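Long-range contacts in tyrosyl-DNA phosphodiesterase 2 (Danio rerio, PDB 4F1H), which belongs to the endonuclease/exonuclease/phosphatase family of the DNase I-like clan, with an alpha/beta fold built on two mixed beta sheets, and binds a magnesium ion: residues 109-114 with 145-150; 168-173 with 209-214; 174-179 with 219-224. All blocks are in the same frame, centred on the assembly; numbering follows the deposited sequence.

Overall arrangement
Followed from the N terminus, contact 1 closes first: it pairs 109-114 with 145-150 in parallel, and helix 124-140 spans most of the intervening loop. The next two contacts cross, because their segments alternate along the chain (168-173, 174-179, 209-214, 219-224). Contact 2 adds strand 170-172 to strand 202-211, which itself neighbours strand 145-150, so contacts 1 and 2 belong to one sheet. Contact 3 lays the short helix that follows strand 170-172 against strand 220-227, an outermost strand of the other sheet. Contacts 2 and 3 meet directly, Val173 CG1 lying 3.5 Å from Pro221 CB, and together they tie the two sheets at one margin.

Contact 1 of 3, residues 109-114 with 145-150; sequences KLYLMT and AIVIFA
Leu110 through Met113 pair in step with Ile146 through Phe149 as neighbouring parallel strands, the two arms of a beta-alpha-beta crossover whose connection contains helix 124-140. The evidence is the alternating ladder of backbone bonds: Ile146 N gives to Lys109 O, Tyr111 N to Ile146 O (2.8 Å), Ile148 N to Tyr111 O, Met113 N to Ile148 O, and Ala150 N to Met113 O (3.0 Å). The strand directions differ by 24°, a modest twist.

Side chains divide between two faces. On the face of Leu110, Leu112, Ile146 and Ile148, Leu110 and Ile146 lie side by side and point the same way, with Leu110 CD2 3.9 Å from Ile146 CB. On the other face Met113 reaches diagonally back along the neighbouring strand, its SD resting 3.6 Å from Val147 CG1. The same sulfur sits in the plane of the Tyr111 ring at its edge, 3.7 Å from Tyr111 CE1, so Val147 and Tyr111 both border it. Further along, Phe149 CD2 lies 3.8 Å from Met113 CB.

Both faces are covered by a second shell. Helix 124-140 lies over the Met113 side, where Ile138 touches both Met113 and Val147, while Leu4 of strand 4-10, in the other sheet, packs on Leu110 and Ile148.

The ladder finishes with a side-chain bond. Thr114 OG1, anti to its backbone N (chi1 -166°), donates in the carbonyl plane to Ala150 O at 2.7 Å and is also bonded to Gln41 NE2.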
# COMPACT_ATOMS: atom_id res chain seq x y z
N LYS B 109 0.26 12.16 -28.09
CA LYS B 109 -0.26 10.81 -27.90
C LYS B 109 -0.71 10.67 -26.46
O LYS B 109 0.02 11.06 -25.55
CB LYS B 109 0.83 9.78 -28.20
CG LYS B 109 0.30 8.36 -28.25
CD LYS B 109 1.44 7.33 -28.43
CE LYS B 109 1.92 7.24 -29.88
NZ LYS B 109 3.06 6.26 -29.98
N LEU B 110 -1.92 10.11 -26.25
CA LEU B 110 -2.38 9.75 -24.90
C LEU B 110 -2.58 8.25 -24.88
O LEU B 110 -3.04 7.67 -25.88
CB LEU B 110 -3.72 10.41 -24.54
CG LEU B 110 -3.87 11.91 -24.77
CD1 LEU B 110 -5.25 12.32 -24.26
CD2 LEU B 110 -2.74 12.69 -24.08
N TYR B 111 -2.29 7.61 -23.75
CA TYR B 111 -2.48 6.16 -23.63
C TYR B 111 -3.52 6.06 -22.51
O TYR B 111 -3.17 6.25 -21.34
CB TYR B 111 -1.12 5.54 -23.27
CG TYR B 111 -1.02 4.04 -23.21
CD1 TYR B 111 -1.22 3.37 -22.01
CD2 TYR B 111 -0.62 3.30 -24.33
CE1 TYR B 111 -1.08 1.97 -21.92
CE2 TYR B 111 -0.49 1.89 -24.26
CZ TYR B 111 -0.71 1.24 -23.05
OH TYR B 111 -0.57 -0.15 -22.98
N LEU B 112 -4.79 5.84 -22.89
CA LEU B 112 -5.92 5.91 -21.95
C LEU B 112 -6.27 4.51 -21.46
O LEU B 112 -6.34 3.56 -22.25
CB LEU B 112 -7.13 6.53 -22.64
CG LEU B 112 -6.81 7.91 -23.24
CD1 LEU B 112 -7.96 8.30 -24.17
CD2 LEU B 112 -6.58 8.98 -22.19
N MET B 113 -6.47 4.36 -20.16
CA MET B 113 -6.69 3.02 -19.62
C MET B 113 -7.79 3.03 -18.57
O MET B 113 -7.90 3.97 -17.81
CB MET B 113 -5.42 2.53 -18.90
CG MET B 113 -4.13 2.70 -19.70
SD MET B 113 -2.67 2.53 -18.60
CE MET B 113 -2.88 0.84 -18.04
N THR B 114 -8.60 1.97 -18.55
CA THR B 114 -9.58 1.82 -17.45
C THR B 114 -9.76 0.36 -17.06
O THR B 114 -9.58 -0.58 -17.84
CB THR B 114 -10.96 2.47 -17.76
OG1 THR B 114 -11.73 2.57 -16.56
CG2 THR B 114 -11.77 1.68 -18.81
N ALA B 145 3.90 8.96 -25.04
CA ALA B 145 2.51 9.11 -24.62
C ALA B 145 2.42 9.62 -23.19
O ALA B 145 3.25 9.24 -22.34
CB ALA B 145 1.73 7.78 -24.72
N ILE B 146 1.41 10.46 -22.94
CA ILE B 146 0.94 10.75 -21.58
C ILE B 146 0.01 9.57 -21.24
O ILE B 146 -0.87 9.26 -22.06
CB ILE B 146 0.13 12.04 -21.57
CG1 ILE B 146 1.05 13.22 -21.93
CG2 ILE B 146 -0.52 12.28 -20.18
CD1 ILE B 146 0.27 14.50 -22.28
N VAL B 147 0.22 8.92 -20.10
CA VAL B 147 -0.67 7.86 -19.62
C VAL B 147 -1.69 8.38 -18.61
O VAL B 147 -1.33 9.01 -17.62
CB VAL B 147 0.14 6.72 -18.95
CG1 VAL B 147 -0.77 5.58 -18.54
CG2 VAL B 147 1.18 6.24 -19.92
N ILE B 148 -2.96 8.07 -18.83
CA ILE B 148 -4.00 8.34 -17.82
C ILE B 148 -4.76 7.05 -17.59
O ILE B 148 -5.39 6.52 -18.52
CB ILE B 148 -4.97 9.41 -18.30
CG1 ILE B 148 -4.21 10.73 -18.52
CG2 ILE B 148 -6.12 9.60 -17.26
CD1 ILE B 148 -5.13 11.86 -18.98
N PHE B 149 -4.64 6.49 -16.39
CA PHE B 149 -5.51 5.41 -15.98
C PHE B 149 -6.58 6.02 -15.11
O PHE B 149 -6.27 6.78 -14.18
CB PHE B 149 -4.74 4.32 -15.19
CG PHE B 149 -5.66 3.33 -14.54
CD1 PHE B 149 -6.21 3.60 -13.28
CD2 PHE B 149 -6.01 2.16 -15.20
CE1 PHE B 149 -7.13 2.72 -12.71
CE2 PHE B 149 -6.91 1.25 -14.58
CZ PHE B 149 -7.45 1.54 -13.36
N ALA B 150 -7.85 5.66 -15.33
CA ALA B 150 -8.89 6.12 -14.41
C ALA B 150 -9.86 4.98 -14.29
O ALA B 150 -10.32 4.44 -15.30
CB ALA B 150 -9.60 7.38 -14.94

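Contact 2 of 3, residues 168-173 with 209-214; sequences AGVCDV and FLRSAK
Cys171 and Leu210 form an antiparallel hydrogen-bonded pair in this short beta ladder. Both of their mutual N-H...O bonds, Cys171 N to Leu210 O and Leu210 N to Cys171 O, measure 3.0 Å. Asp172 and Phe209 follow as a non-hydrogen-bonded pair with CA atoms 4.7 Å apart. The strand directions differ by 150°, and the segments separate toward Gly169 and Ser212. There a water takes the place of a direct bond: it donates to Gly169 O at 2.7 Å and accepts from Ser212 N at 2.9 Å.

Side chains alternate about this backbone. Val170, Asp172, Phe209 and Arg211 start out on one face. The Phe209 ring presents its edge to Asp172, with CE1 3.9 Å from Asp172 OD2 and the carboxylate plane turned 68° to the ring. That carboxylate has other work: OD2 is salt-bridged to Arg204, while OD1 makes weak bonds to Trp174 N and Glu175 N as the N-cap of the next helix. Arg211 passes Gly169 with its CG 3.5 Å from Gly169 O, then bends at chi3 (79°), which brings NE back to Ser212 O at 2.9 Å. On the opposite face Leu210 CB touches both Cys171 SG and Val173 CG2.

Helix 124-140 packs on the first face, Ile138 meeting Val170, Phe209 and Arg211. Across the sheet Leu210 meets Phe248 of strand 243-249, as does Val173. Alongside, strand 145-150 pairs with the other edge of 209-211, and Arg211 NH1 bonds to Ala145 O.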
# COMPACT_ATOMS: atom_id res chain seq x y z
N ALA B 168 8.06 5.05 -9.92
CA ALA B 168 8.58 6.40 -10.15
C ALA B 168 8.00 6.99 -11.44
O ALA B 168 7.90 6.28 -12.45
CB ALA B 168 10.10 6.36 -10.22
N GLY B 169 7.59 8.26 -11.40
CA GLY B 169 7.02 8.91 -12.58
C GLY B 169 5.49 8.81 -12.62
O GLY B 169 4.83 9.44 -13.46
N VAL B 170 4.92 8.00 -11.72
CA VAL B 170 3.46 7.80 -11.71
C VAL B 170 2.84 8.41 -10.45
O VAL B 170 3.29 8.11 -9.34
CB VAL B 170 3.11 6.32 -11.78
CG1 VAL B 170 1.56 6.11 -11.82
CG2 VAL B 170 3.74 5.70 -13.03
N CYS B 171 1.83 9.27 -10.60
CA CYS B 171 1.21 9.82 -9.41
C CYS B 171 -0.26 9.48 -9.36
O CYS B 171 -0.88 9.16 -10.39
CB CYS B 171 1.39 11.33 -9.33
SG CYS B 171 0.49 12.27 -10.58
N ASP B 172 -0.82 9.57 -8.17
CA ASP B 172 -2.27 9.48 -8.00
C ASP B 172 -2.72 10.95 -8.01
O ASP B 172 -2.25 11.77 -7.19
CB ASP B 172 -2.54 8.77 -6.66
CG ASP B 172 -4.01 8.80 -6.25
OD1 ASP B 172 -4.64 9.88 -6.36
OD2 ASP B 172 -4.48 7.74 -5.79
N VAL B 173 -3.66 11.32 -8.90
CA VAL B 173 -4.03 12.73 -9.07
C VAL B 173 -4.57 13.38 -7.78
O VAL B 173 -4.24 14.55 -7.46
CB VAL B 173 -5.01 12.91 -10.27
CG1 VAL B 173 -5.56 14.32 -10.35
CG2 VAL B 173 -4.31 12.52 -11.57
N PHE B 209 -4.50 7.58 -12.17
CA PHE B 209 -3.01 7.51 -12.18
C PHE B 209 -2.51 8.21 -13.43
O PHE B 209 -3.09 8.05 -14.52
CB PHE B 209 -2.53 6.04 -12.15
CG PHE B 209 -2.99 5.27 -10.92
CD1 PHE B 209 -3.09 5.89 -9.67
CD2 PHE B 209 -3.35 3.93 -11.04
CE1 PHE B 209 -3.53 5.18 -8.55
CE2 PHE B 209 -3.76 3.20 -9.93
CZ PHE B 209 -3.88 3.83 -8.68
N LEU B 210 -1.46 9.02 -13.28
CA LEU B 210 -0.95 9.85 -14.37
C LEU B 210 0.53 9.63 -14.55
O LEU B 210 1.28 9.59 -13.57
CB LEU B 210 -1.24 11.33 -14.05
CG LEU B 210 -0.55 12.35 -14.96
CD1 LEU B 210 -1.14 12.29 -16.40
CD2 LEU B 210 -0.68 13.78 -14.39
N ARG B 211 0.97 9.46 -15.80
CA ARG B 211 2.40 9.44 -16.12
C ARG B 211 2.65 10.39 -17.30
O ARG B 211 1.87 10.42 -18.27
CB ARG B 211 2.87 8.03 -16.48
CG ARG B 211 4.41 7.92 -16.57
CD ARG B 211 4.80 6.82 -17.53
NE ARG B 211 4.68 7.29 -18.90
CZ ARG B 211 4.93 6.55 -19.98
NH1 ARG B 211 4.82 7.09 -21.17
NH2 ARG B 211 5.27 5.28 -19.85
N SER B 212 3.71 11.21 -17.22
CA SER B 212 4.02 12.09 -18.35
C SER B 212 4.68 11.33 -19.49
O SER B 212 5.08 10.17 -19.34
CB SER B 212 4.95 13.23 -17.93
OG SER B 212 4.41 13.95 -16.84
N ALA B 213 4.78 12.00 -20.63
CA ALA B 213 5.57 11.51 -21.77
C ALA B 213 6.96 12.09 -21.56
O ALA B 213 7.07 13.25 -21.14
CB ALA B 213 5.00 12.07 -23.07
N LYS B 214 8.00 11.31 -21.85
CA LYS B 214 9.39 11.83 -21.90
C LYS B 214 9.63 12.87 -23.00
O LYS B 214 10.55 13.70 -22.89
CB LYS B 214 10.38 10.69 -22.12
CG LYS B 214 10.25 9.54 -21.17
CD LYS B 214 10.92 9.84 -19.85
CE LYS B 214 11.05 8.57 -19.02
NZ LYS B 214 11.76 8.78 -17.72
O HOH W 1 5.85 11.17 -15.24

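Contact 3 of 3, residues 174-179 with 219-224; sequences WEQLGK and VTPDHM
Trp174 and Met224 make a Met-aromatic contact at the edge of the indole. Met224 SD is 5.3 Å from the centroid of the five-membered ring and 87° off its normal, hence almost in the ring plane. One ring face is taken by Lys179 CA, 3.5 Å above the plane and offset toward the rim. Lys179 is placed there by a Schellman motif closing the short helix: Lys179 N bonds back to Trp174 O and Gly178 N to Glu175 O, with Gly178 at positive phi. Trp174 NE1 is held by Gln180 O.

No hydrogen bond joins the two segments, so the rest of the contact is apolar packing. It sets helix 173-176, which follows a strand of one sheet, against strand 220-227, an edge strand of the other sheet within this chain. Pro221 receives two neighbours on its CG, Gln176 CG and Leu177 CD2, each at 3.8 Å. Met224 extends beyond CG, which carries its sulfur across to the helix, 4.0 Å from Trp174 CA. Leu177 fits its two branches to different places: CD2 is 3.6 Å from Asp222 O, and CD1 presses against Met224 CB at 3.5 Å.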
# COMPACT_ATOMS: atom_id res chain seq x y z
N TRP B 174 -5.40 12.65 -7.04
CA TRP B 174 -5.94 13.21 -5.81
C TRP B 174 -4.79 13.55 -4.85
O TRP B 174 -4.83 14.60 -4.20
CB TRP B 174 -6.93 12.25 -5.16
CG TRP B 174 -7.42 12.74 -3.85
CD1 TRP B 174 -8.36 13.70 -3.65
CD2 TRP B 174 -7.02 12.26 -2.55
NE1 TRP B 174 -8.59 13.85 -2.29
CE2 TRP B 174 -7.77 13.00 -1.60
CE3 TRP B 174 -6.11 11.30 -2.10
CZ2 TRP B 174 -7.62 12.81 -0.21
CZ3 TRP B 174 -5.96 11.10 -0.72
CH2 TRP B 174 -6.71 11.86 0.21
N GLU B 175 -3.80 12.67 -4.73
CA GLU B 175 -2.64 12.96 -3.86
C GLU B 175 -1.88 14.16 -4.38
O GLU B 175 -1.53 15.09 -3.63
CB GLU B 175 -1.70 11.74 -3.80
CG GLU B 175 -2.36 10.54 -3.16
CD GLU B 175 -1.42 9.35 -3.06
OE1 GLU B 175 -0.37 9.31 -3.74
OE2 GLU B 175 -1.76 8.44 -2.28
N GLN B 176 -1.63 14.16 -5.68
CA GLN B 176 -0.84 15.22 -6.31
C GLN B 176 -1.52 16.58 -6.14
O GLN B 176 -0.85 17.62 -6.00
CB GLN B 176 -0.64 14.88 -7.80
CG GLN B 176 0.35 15.77 -8.54
CD GLN B 176 1.78 15.54 -8.09
OE1 GLN B 176 2.13 14.46 -7.59
NE2 GLN B 176 2.62 16.55 -8.25
N LEU B 177 -2.86 16.59 -6.10
CA LEU B 177 -3.60 17.84 -5.96
C LEU B 177 -3.74 18.29 -4.50
O LEU B 177 -4.40 19.29 -4.21
CB LEU B 177 -4.97 17.78 -6.65
CG LEU B 177 -4.92 17.77 -8.18
CD1 LEU B 177 -6.32 17.60 -8.77
CD2 LEU B 177 -4.31 19.07 -8.69
N GLY B 178 -3.11 17.57 -3.59
CA GLY B 178 -3.05 18.02 -2.21
C GLY B 178 -3.87 17.26 -1.19
O GLY B 178 -4.11 17.75 -0.06
N LYS B 179 -4.33 16.07 -1.57
CA LYS B 179 -5.16 15.25 -0.68
C LYS B 179 -6.34 16.05 -0.09
O LYS B 179 -6.57 16.02 1.15
CB LYS B 179 -4.33 14.61 0.43
CG LYS B 179 -3.30 13.58 -0.06
CD LYS B 179 -2.62 12.90 1.13
CE LYS B 179 -1.71 11.78 0.68
NZ LYS B 179 -1.14 11.05 1.86
N VAL B 219 3.31 16.69 -17.36
CA VAL B 219 1.90 17.01 -17.25
C VAL B 219 1.61 17.05 -15.77
O VAL B 219 2.07 16.18 -15.00
CB VAL B 219 1.05 15.87 -17.82
CG1 VAL B 219 -0.44 16.15 -17.63
CG2 VAL B 219 1.37 15.67 -19.27
N THR B 220 0.88 18.07 -15.35
CA THR B 220 0.37 18.11 -13.99
C THR B 220 -1.15 18.12 -14.05
O THR B 220 -1.74 18.65 -14.99
CB THR B 220 0.84 19.38 -13.27
OG1 THR B 220 0.45 20.52 -14.04
CG2 THR B 220 2.35 19.36 -13.13
N PRO B 221 -1.80 17.51 -13.04
CA PRO B 221 -3.25 17.75 -12.97
C PRO B 221 -3.52 19.21 -12.62
O PRO B 221 -2.67 19.86 -11.99
CB PRO B 221 -3.69 16.83 -11.83
CG PRO B 221 -2.47 16.60 -10.98
CD PRO B 221 -1.30 16.66 -11.95
N ASP B 222 -4.68 19.70 -13.03
CA ASP B 222 -5.07 21.09 -12.82
C ASP B 222 -6.11 21.18 -11.71
O ASP B 222 -5.84 21.70 -10.63
CB ASP B 222 -5.61 21.62 -14.14
CG ASP B 222 -6.12 23.04 -14.03
OD1 ASP B 222 -5.42 23.85 -13.39
OD2 ASP B 222 -7.21 23.34 -14.59
N HIS B 223 -7.30 20.66 -11.98
CA HIS B 223 -8.37 20.69 -10.99
C HIS B 223 -9.17 19.39 -11.01
O HIS B 223 -9.29 18.74 -12.05
CB HIS B 223 -9.24 21.92 -11.26
CG HIS B 223 -10.67 21.76 -10.86
ND1 HIS B 223 -11.12 22.01 -9.58
CD2 HIS B 223 -11.76 21.37 -11.58
CE1 HIS B 223 -12.42 21.78 -9.52
NE2 HIS B 223 -12.83 21.39 -10.72
N MET B 224 -9.69 19.01 -9.85
CA MET B 224 -10.54 17.81 -9.73
C MET B 224 -11.80 18.13 -8.91
O MET B 224 -11.76 18.97 -7.99
CB MET B 224 -9.70 16.68 -9.10
CG MET B 224 -10.43 15.44 -8.70
SD MET B 224 -9.27 14.41 -7.71
CE MET B 224 -10.42 13.15 -7.15